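Local atomic coordinates of GTP-binding protein (Sulfolobus solfataricus P2, PDB entry 2QTF), a protein that hydrolyses GTP and associates with the 50S ribosomal subunit, with a possible role in protein synthesis or ribosome biogenesis. Residues 265-270 / 300-305. Sequence-based numbering, arbitrary orientation.
Sequences IDSTFS and NKIDKI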
ATOM      1  N   ILE A 265      -2.383  -9.188  10.234  1.00 20.62           N
ATOM      2  CA  ILE A 265      -3.556  -8.586  11.011  1.00 23.22           C
ATOM      3  C   ILE A 265      -3.005  -7.899  12.216  1.00 23.26           C
ATOM      4  O   ILE A 265      -2.192  -8.511  12.966  1.00 23.71           O
ATOM      5  CB  ILE A 265      -4.592  -9.661  11.470  1.00 22.98           C
ATOM      6  CG1 ILE A 265      -5.047 -10.473  10.248  1.00 27.49           C
ATOM      7  CG2 ILE A 265      -5.830  -8.958  12.130  1.00 27.57           C
ATOM      8  CD1 ILE A 265      -5.999  -9.596   9.199  1.00 33.50           C
ATOM      9  N   ASP A 266      -3.347  -6.611  12.374  1.00 22.57           N
ATOM     10  CA  ASP A 266      -2.974  -5.889  13.580  1.00 23.97           C
ATOM     11  C   ASP A 266      -3.608  -6.454  14.880  1.00 27.15           C
ATOM     12  O   ASP A 266      -4.773  -6.171  15.141  1.00 26.82           O
ATOM     13  CB  ASP A 266      -3.256  -4.393  13.382  1.00 25.50           C
ATOM     14  CG  ASP A 266      -2.720  -3.530  14.506  1.00 28.95           C
ATOM     15  OD1 ASP A 266      -2.355  -4.053  15.616  1.00 31.27           O
ATOM     16  OD2 ASP A 266      -2.686  -2.334  14.273  1.00 31.54           O
ATOM     17  N   SER A 267      -2.839  -7.128  15.749  1.00 26.20           N
ATOM     18  CA  SER A 267      -3.439  -7.662  16.993  1.00 28.63           C
ATOM     19  C   SER A 267      -3.878  -6.570  18.019  1.00 30.03           C
ATOM     20  O   SER A 267      -4.541  -6.905  19.020  1.00 31.98           O
ATOM     21  CB  SER A 267      -2.404  -8.577  17.772  1.00 27.77           C
ATOM     22  OG  SER A 267      -1.350  -7.772  18.248  1.00 29.84           O
ATOM     23  N   THR A 268      -3.451  -5.326  17.854  1.00 31.15           N
ATOM     24  CA  THR A 268      -3.777  -4.313  18.858  1.00 33.14           C
ATOM     25  C   THR A 268      -5.229  -3.849  18.683  1.00 34.19           C
ATOM     26  O   THR A 268      -5.757  -3.102  19.527  1.00 35.70           O
ATOM     27  CB  THR A 268      -2.849  -3.131  18.805  1.00 32.47           C
ATOM     28  OG1 THR A 268      -3.027  -2.384  17.588  1.00 31.70           O
ATOM     29  CG2 THR A 268      -1.374  -3.615  18.830  1.00 33.90           C
ATOM     30  N   PHE A 269      -5.881  -4.281  17.612  1.00 34.08           N
ATOM     31  CA  PHE A 269      -7.250  -3.884  17.374  1.00 34.42           C
ATOM     32  C   PHE A 269      -8.173  -4.525  18.441  1.00 35.82           C
ATOM     33  O   PHE A 269      -7.995  -5.699  18.792  1.00 35.01           O
ATOM     34  CB  PHE A 269      -7.737  -4.353  15.987  1.00 32.10           C
ATOM     35  CG  PHE A 269      -7.231  -3.520  14.828  1.00 29.77           C
ATOM     36  CD1 PHE A 269      -6.502  -2.373  15.027  1.00 32.86           C
ATOM     37  CD2 PHE A 269      -7.466  -3.943  13.543  1.00 28.43           C
ATOM     38  CE1 PHE A 269      -6.044  -1.593  13.922  1.00 34.64           C
ATOM     39  CE2 PHE A 269      -7.060  -3.195  12.438  1.00 27.11           C
ATOM     40  CZ  PHE A 269      -6.337  -2.032  12.643  1.00 30.82           C
ATOM     41  N   SER A 270      -9.208  -3.782  18.845  1.00 37.02           N
ATOM     42  CA  SER A 270     -10.272  -4.304  19.737  1.00 38.92           C
ATOM     43  C   SER A 270     -10.863  -5.527  19.058  1.00 39.73           C
ATOM     44  O   SER A 270     -10.674  -5.676  17.844  1.00 39.28           O
ATOM     45  CB  SER A 270     -11.340  -3.199  19.971  1.00 39.66           C
ATOM     46  OG  SER A 270     -12.089  -2.949  18.755  1.00 41.23           O
ATOM     47  N   ASN A 300      -0.050  -9.889  14.135  1.00 24.13           N
ATOM     48  CA  ASN A 300       1.164  -9.147  14.328  1.00 24.07           C
ATOM     49  C   ASN A 300       1.024  -8.066  15.420  1.00 25.42           C
ATOM     50  O   ASN A 300      -0.105  -7.834  15.890  1.00 24.78           O
ATOM     51  CB  ASN A 300       1.540  -8.474  12.987  1.00 23.22           C
ATOM     52  CG  ASN A 300       2.970  -7.919  12.979  1.00 22.75           C
ATOM     53  OD1 ASN A 300       3.903  -8.451  13.597  1.00 24.16           O
ATOM     54  ND2 ASN A 300       3.147  -6.808  12.306  1.00 22.00           N
ATOM     55  N   LYS A 301       2.175  -7.510  15.827  1.00 24.28           N
ATOM     56  CA  LYS A 301       2.343  -6.404  16.796  1.00 27.42           C
ATOM     57  C   LYS A 301       1.926  -6.855  18.179  1.00 29.19           C
ATOM     58  O   LYS A 301       1.484  -6.018  19.003  1.00 30.67           O
ATOM     59  CB  LYS A 301       1.493  -5.190  16.371  1.00 26.42           C
ATOM     60  CG  LYS A 301       1.797  -4.685  15.014  1.00 26.53           C
ATOM     61  CD  LYS A 301       1.128  -3.275  14.847  1.00 32.87           C
ATOM     62  CE  LYS A 301       1.372  -2.797  13.464  1.00 33.05           C
ATOM     63  NZ  LYS A 301       0.999  -1.328  13.275  1.00 33.09           N
ATOM     64  N   ILE A 302       2.080  -8.158  18.465  1.00 30.28           N
ATOM     65  CA  ILE A 302       1.591  -8.737  19.701  1.00 30.70           C
ATOM     66  C   ILE A 302       2.320  -8.175  20.943  1.00 34.91           C
ATOM     67  O   ILE A 302       1.822  -8.354  22.080  1.00 36.28           O
ATOM     68  CB  ILE A 302       1.733 -10.280  19.761  1.00 31.36           C
ATOM     69  CG1 ILE A 302       3.285 -10.722  19.834  1.00 30.28           C
ATOM     70  CG2 ILE A 302       0.773 -10.954  18.684  1.00 27.78           C
ATOM     71  CD1 ILE A 302       3.496 -12.286  19.938  1.00 29.71           C
ATOM     72  N   ASP A 303       3.470  -7.541  20.734  1.00 36.00           N
ATOM     73  CA  ASP A 303       4.162  -6.883  21.835  1.00 41.13           C
ATOM     74  C   ASP A 303       3.353  -5.710  22.431  1.00 44.01           C
ATOM     75  O   ASP A 303       3.482  -5.411  23.642  1.00 43.87           O
ATOM     76  CB  ASP A 303       5.562  -6.397  21.401  1.00 39.70           C
ATOM     77  CG  ASP A 303       5.530  -5.465  20.191  1.00 44.72           C
ATOM     78  OD1 ASP A 303       5.112  -5.880  19.039  1.00 41.58           O
ATOM     79  OD2 ASP A 303       6.001  -4.315  20.389  1.00 45.12           O
ATOM     80  N   LYS A 304       2.524  -5.085  21.576  1.00 45.76           N
ATOM     81  CA  LYS A 304       1.754  -3.889  21.921  1.00 48.79           C
ATOM     82  C   LYS A 304       0.325  -4.167  22.348  1.00 49.47           C
ATOM     83  O   LYS A 304      -0.415  -3.222  22.580  1.00 50.68           O
ATOM     84  CB  LYS A 304       1.765  -2.912  20.735  1.00 48.64           C
ATOM     85  CG  LYS A 304       3.096  -2.142  20.657  1.00 53.31           C
ATOM     86  CD  LYS A 304       3.447  -1.633  19.248  1.00 59.12           C
ATOM     87  CE  LYS A 304       4.768  -0.768  19.286  1.00 56.34           C
ATOM     88  NZ  LYS A 304       4.477   0.701  19.348  1.00 59.13           N
ATOM     89  N   ILE A 305      -0.106  -5.426  22.390  1.00 51.49           N
ATOM     90  CA  ILE A 305      -1.476  -5.786  22.818  1.00 54.19           C
ATOM     91  C   ILE A 305      -1.857  -5.200  24.228  1.00 56.81           C
ATOM     92  O   ILE A 305      -2.867  -4.455  24.363  1.00 57.34           O
ATOM     93  CB  ILE A 305      -1.617  -7.307  22.868  1.00 54.54           C
ATOM     94  CG1 ILE A 305      -2.033  -7.864  21.520  1.00 53.15           C
ATOM     95  CG2 ILE A 305      -2.681  -7.759  23.903  1.00 55.72           C
ATOM     96  CD1 ILE A 305      -2.392  -9.340  21.654  1.00 52.71           C
TER
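Two donors of Ser267 converge on the carbonyl oxygen of Asn300 where two parallel strands run out into their loops. Ser267 N reaches Asn300 O at 2.8 Å in the carbonyl plane, while Ser267 OG comes from above that plane at 2.7 Å. A small hydroxyl suits the place: with chi1 67°, OG sits between its own backbone N and carbonyl carbon, turned to segment 300-305, and Ile305 CG1 packs against Ser267 OG at 3.3 Å. One step back, Asn300 N gives Ile265 O a nearly straight bond of 2.8 Å; with the Ser267 N bond it frames the parallel bridge of Asp266 with Asn300. Beside it, Lys301 crosses Asp266 obliquely; its long, extended chain lays CD 3.7 Å from Asp266 OD1 and carries NZ to a hydrogen bond with Asn189 O, with only a long salt bridge to Asp266 OD2. CG2 of Thr268 touches Lys301 O and CB of Lys304.

Asp266 holds the turn that follows the strand. With CG anti to the backbone N (chi1 -172°), its short carboxylate reaches Thr268: Asp266 OD1 accepts from Thr268 N, closing an Asx turn, and from Thr268 OG1 at 2.7 Å, both above the carboxylate plane. An alanine here would remove both bonds and the charge facing Lys301, and would probably loosen the type I turn that presents Ser267 and Thr268. Farther out, an asparagine suits position 300: ND2 donates to Ser190 O and OD1 accepts from Ala335 N. Asn300-Lys301-Ile302-Asp303 is the NKxD motif of P-loop GTPases, inferred to bind GTP and, as in relatives, to recognise guanine.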